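Local coordinates for RegF protein (Neisseria gonorrhoeae, PDB 4HOJ) that binds glutathione and calcium and, as a stringent starvation protein A homologue of the glutathione S-transferase superfamily, probably acts in the stringent starvation response, at residues A[13-18]-A[50-55]. Residues are numbered along the deposited sequence; the frame is centred on the assembly and turned at random.
Sequences PFSHRC and NQVPVL. With GSH (glutathione), chain C.
A cis peptide bond precedes Pro-53, whose ring packs on the first turn of helix 13-25, against Phe-14, Ser-15 and Cys-18. This is the cis-proline loop of the thioredoxin fold, here in the N-terminal domain of a glutathione S-transferase homologue, entering strand 54-57 beside the helix that follows Cys-12. Ser-15 and Pro-53 bring their CA atoms to 4.9 Å. Pro-53 meets the helix along much of its ring: CD lies 3.7 Å from Phe-14 CB and also close to the backbone N of Ser-15. Cys-18 SG, anti to its carbonyl carbon and beside the backbone N (chi1 -59°), meets Pro-53 CG at 3.7 Å. Ser-15 OG sits beside the cis bond, 3.6 Å from Val-52 CG2 in van der Waals contact; its hydrogen-bond partner is Gly-9 N.

The extended backbone at Val-52 turns its polar groups to glutathione, as in a strand pairing. Val-52 N donates to O2 of the ligand. Val-52 O accepts from glutathione N2 at 2.8 Å, with a nearly straight N-H...O angle of 165°. Gln-51, its side chain extended beyond CG, reaches alongside the tripeptide and donates from NE2 to the glycyl carboxylate O31 at 3.0 Å. On the helix side, the Phe-14 ring presents one face to the gamma-glutamyl arm, with CB1 above it and offset toward the rim. Phe-14 CE1 in turn lies over one face of the Arg-17 guanidinium, offset toward the rim, and Glu-100 (salt bridge) and Ser-65 hold that group. Lys-39, Glu-64 and Ser-65 also hydrogen-bond the ligand. Where helix, loop and ligand converge, Pro-53 CD approaches the gamma-glutamyl carboxylate O11 to 3.5 Å.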
ATOM      1  N   PRO A  13      -4.662  -1.089  17.214  1.00  7.13           N
ATOM      2  CA  PRO A  13      -3.562  -1.959  16.743  1.00  6.56           C
ATOM      3  C   PRO A  13      -2.674  -1.270  15.716  1.00  6.89           C
ATOM      4  O   PRO A  13      -1.503  -1.641  15.578  1.00  8.03           O
ATOM      5  CB  PRO A  13      -4.291  -3.211  16.171  1.00  7.53           C
ATOM      6  CG  PRO A  13      -5.731  -2.691  15.840  1.00  8.19           C
ATOM      7  CD  PRO A  13      -6.009  -1.631  16.943  1.00  8.04           C
ATOM      8  N   PHE A  14      -3.212  -0.321  14.951  1.00  6.99           N
ATOM      9  CA  PHE A  14      -2.427   0.359  13.924  1.00  7.44           C
ATOM     10  C   PHE A  14      -1.487   1.326  14.544  1.00  7.02           C
ATOM     11  O   PHE A  14      -0.310   1.391  14.161  1.00  8.49           O
ATOM     12  CB  PHE A  14      -3.366   1.015  12.894  1.00  8.17           C
ATOM     13  CG  PHE A  14      -4.281   0.016  12.241  1.00  7.30           C
ATOM     14  CD1 PHE A  14      -3.780  -0.841  11.282  1.00  7.71           C
ATOM     15  CD2 PHE A  14      -5.576  -0.119  12.635  1.00  7.79           C
ATOM     16  CE1 PHE A  14      -4.586  -1.770  10.674  1.00 10.72           C
ATOM     17  CE2 PHE A  14      -6.409  -1.097  12.071  1.00  8.95           C
ATOM     18  CZ  PHE A  14      -5.900  -1.931  11.081  1.00  9.47           C
ATOM     19  N   SER A  15      -1.920   2.007  15.616  1.00  7.33           N
ATOM     20  CA  SER A  15      -1.011   2.848  16.421  1.00  8.62           C
ATOM     21  C   SER A  15       0.072   2.006  17.129  1.00  7.87           C
ATOM     22  O   SER A  15       1.218   2.439  17.272  1.00  9.50           O
ATOM     23  CB  SER A  15      -1.822   3.622  17.516  1.00 11.54           C
ATOM     24  OG  SER A  15      -2.770   4.524  16.890  1.00 13.15           O
ATOM     25  N   HIS A  16      -0.339   0.826  17.569  1.00  7.68           N
ATOM     26  CA  HIS A  16       0.558  -0.097  18.240  1.00  7.22           C
ATOM     27  C   HIS A  16       1.750  -0.436  17.313  1.00  6.53           C
ATOM     28  O   HIS A  16       2.911  -0.470  17.748  1.00  8.11           O
ATOM     29  CB  HIS A  16      -0.263  -1.312  18.636  1.00  7.28           C
ATOM     30  CG  HIS A  16       0.439  -2.268  19.538  1.00  7.64           C
ATOM     31  ND1 HIS A  16      -0.186  -3.413  19.954  1.00  9.09           N
ATOM     32  CD2 HIS A  16       1.715  -2.301  20.037  1.00  8.58           C
ATOM     33  CE1 HIS A  16       0.647  -4.099  20.734  1.00 10.16           C
ATOM     34  NE2 HIS A  16       1.815  -3.452  20.792  1.00  9.92           N
ATOM     35  N   ARG A  17       1.488  -0.593  16.001  1.00  6.28           N
ATOM     36  CA  ARG A  17       2.585  -0.905  15.074  1.00  6.75           C
ATOM     37  C   ARG A  17       3.610   0.209  15.128  1.00  6.42           C
ATOM     38  O   ARG A  17       4.830  -0.049  15.166  1.00  8.40           O
ATOM     39  CB  ARG A  17       2.113  -0.983  13.597  1.00  7.74           C
ATOM     40  CG  ARG A  17       1.135  -2.042  13.270  1.00  6.47           C
ATOM     41  CD  ARG A  17       0.696  -1.852  11.811  1.00  7.59           C
ATOM     42  NE  ARG A  17       0.025  -3.043  11.277  1.00  7.95           N
ATOM     43  CZ  ARG A  17      -0.615  -3.022  10.103  1.00  7.07           C
ATOM     44  NH1 ARG A  17      -0.847  -1.867   9.445  1.00  8.11           N
ATOM     45  NH2 ARG A  17      -1.081  -4.175   9.665  1.00  8.76           N
ATOM     46  N   CYS A  18       3.137   1.464  15.099  1.00  7.76           N
ATOM     47  CA  CYS A  18       4.061   2.609  15.049  1.00  8.47           C
ATOM     48  C   CYS A  18       4.796   2.779  16.371  1.00  8.95           C
ATOM     49  O   CYS A  18       6.001   3.051  16.383  1.00  9.66           O
ATOM     50  CB  CYS A  18       3.290   3.877  14.703  1.00  8.57           C
ATOM     51  SG  CYS A  18       2.427   3.795  13.115  1.00  9.21           S
ATOM     52  N   ASN A  50      -9.555  10.917   9.266  1.00 10.58           N
ATOM     53  CA  ASN A  50      -9.927  11.165  10.678  1.00  9.27           C
ATOM     54  C   ASN A  50      -9.676   9.972  11.606  1.00 11.20           C
ATOM     55  O   ASN A  50     -10.538   9.572  12.394  1.00 11.40           O
ATOM     56  CB  ASN A  50     -11.377  11.583  10.753  1.00 10.23           C
ATOM     57  CG  ASN A  50     -11.719  12.288  12.045  1.00 13.83           C
ATOM     58  OD1 ASN A  50     -10.861  12.855  12.716  1.00 13.47           O
ATOM     59  ND2 ASN A  50     -13.007  12.336  12.339  1.00 12.61           N
ATOM     60  N   GLN A  51      -8.502   9.364  11.457  1.00  9.19           N
ATOM     61  CA  GLN A  51      -8.069   8.189  12.187  1.00  9.27           C
ATOM     62  C   GLN A  51      -6.674   8.416  12.768  1.00  9.27           C
ATOM     63  O   GLN A  51      -5.881   9.249  12.324  1.00  9.36           O
ATOM     64  CB  GLN A  51      -7.982   6.978  11.266  1.00  9.79           C
ATOM     65  CG  GLN A  51      -9.337   6.547  10.758  1.00 10.93           C
ATOM     66  CD  GLN A  51      -9.226   5.351   9.849  1.00 12.34           C
ATOM     67  OE1 GLN A  51      -8.241   5.202   9.116  1.00 11.73           O
ATOM     68  NE2 GLN A  51     -10.215   4.454   9.910  1.00 18.35           N
ATOM     69  N   VAL A  52      -6.395   7.594  13.793  1.00  9.65           N
ATOM     70  CA  VAL A  52      -5.019   7.391  14.248  1.00  9.30           C
ATOM     71  C   VAL A  52      -4.492   6.076  13.672  1.00  7.55           C
ATOM     72  O   VAL A  52      -5.277   5.180  13.355  1.00  9.00           O
ATOM     73  CB  VAL A  52      -4.937   7.350  15.812  1.00  7.89           C
ATOM     74  CG1 VAL A  52      -5.224   8.732  16.321  1.00 11.69           C
ATOM     75  CG2 VAL A  52      -5.895   6.297  16.384  1.00 10.41           C
ATOM     76  N   PRO A  53      -3.174   5.944  13.508  1.00  7.09           N
ATOM     77  CA  PRO A  53      -2.153   6.907  13.913  1.00  7.52           C
ATOM     78  C   PRO A  53      -1.872   7.980  12.883  1.00  7.35           C
ATOM     79  O   PRO A  53      -2.154   7.853  11.651  1.00  8.67           O
ATOM     80  CB  PRO A  53      -0.896   6.042  14.031  1.00  8.53           C
ATOM     81  CG  PRO A  53      -1.131   4.895  13.000  1.00  8.22           C
ATOM     82  CD  PRO A  53      -2.628   4.612  13.192  1.00  7.79           C
ATOM     83  N   VAL A  54      -1.299   9.097  13.348  1.00  7.13           N
ATOM     84  CA  VAL A  54      -0.729  10.159  12.516  1.00  7.61           C
ATOM     85  C   VAL A  54       0.671  10.435  13.052  1.00  8.08           C
ATOM     86  O   VAL A  54       0.886  10.407  14.294  1.00  9.04           O
ATOM     87  CB  VAL A  54      -1.566  11.423  12.613  1.00  8.39           C
ATOM     88  CG1 VAL A  54      -0.899  12.626  11.943  1.00 11.74           C
ATOM     89  CG2 VAL A  54      -2.947  11.159  11.974  1.00 11.23           C
ATOM     90  N   LEU A  55       1.657  10.652  12.195  1.00 10.36           N
ATOM     91  CA  LEU A  55       2.954  11.097  12.635  1.00  9.61           C
ATOM     92  C   LEU A  55       3.193  12.498  12.119  1.00 11.59           C
ATOM     93  O   LEU A  55       2.955  12.786  10.914  1.00 12.29           O
ATOM     94  CB  LEU A  55       4.024  10.157  12.116  1.00 11.02           C
ATOM     95  CG  LEU A  55       5.434  10.388  12.675  1.00 11.16           C
ATOM     96  CD1 LEU A  55       5.568   9.722  14.062  1.00 13.37           C
ATOM     97  CD2 LEU A  55       6.518   9.843  11.748  1.00 16.20           C
TER
HETATM   98  N1  GSH C 302      -5.340   2.013   7.503  1.00  8.53           N
HETATM   99  CA1 GSH C 302      -5.151   2.693   8.818  1.00  7.63           C
HETATM  100  C1  GSH C 302      -3.744   2.549   9.270  1.00  8.54           C
HETATM  101  O11 GSH C 302      -3.207   3.457   9.953  1.00  7.72           O
HETATM  102  O12 GSH C 302      -3.153   1.494   8.974  1.00  8.37           O
HETATM  103  CB1 GSH C 302      -6.184   2.214   9.848  1.00  7.95           C
HETATM  104  CG1 GSH C 302      -6.201   3.059  11.127  1.00  8.15           C
HETATM  105  CD1 GSH C 302      -7.455   2.771  11.930  1.00  8.69           C
HETATM  106  OE1 GSH C 302      -8.291   1.954  11.613  1.00 10.33           O
HETATM  107  N2  GSH C 302      -7.504   3.507  13.104  1.00  9.21           N
HETATM  108  CA2 GSH C 302      -8.679   3.362  13.963  1.00  8.37           C
HETATM  109  C2  GSH C 302      -9.330   4.721  14.019  1.00  9.32           C
HETATM  110  O2  GSH C 302      -8.777   5.806  14.096  1.00  9.35           O
HETATM  111  CB2 GSH C 302      -8.388   2.974  15.373  1.00  8.66           C
HETATM  112  SG2 GSH C 302      -7.488   1.457  15.534  1.00 15.37           S
HETATM  113  N3  GSH C 302     -10.782   4.653  14.108  1.00 13.15           N
HETATM  114  CA3 GSH C 302     -11.585   5.861  14.169  1.00 15.15           C
HETATM  115  C3  GSH C 302     -12.450   5.883  12.948  1.00 22.53           C
HETATM  116  O31 GSH C 302     -12.354   5.090  11.949  1.00 21.09           O
HETATM  117  O32 GSH C 302     -13.315   6.788  12.933  1.00 25.27           O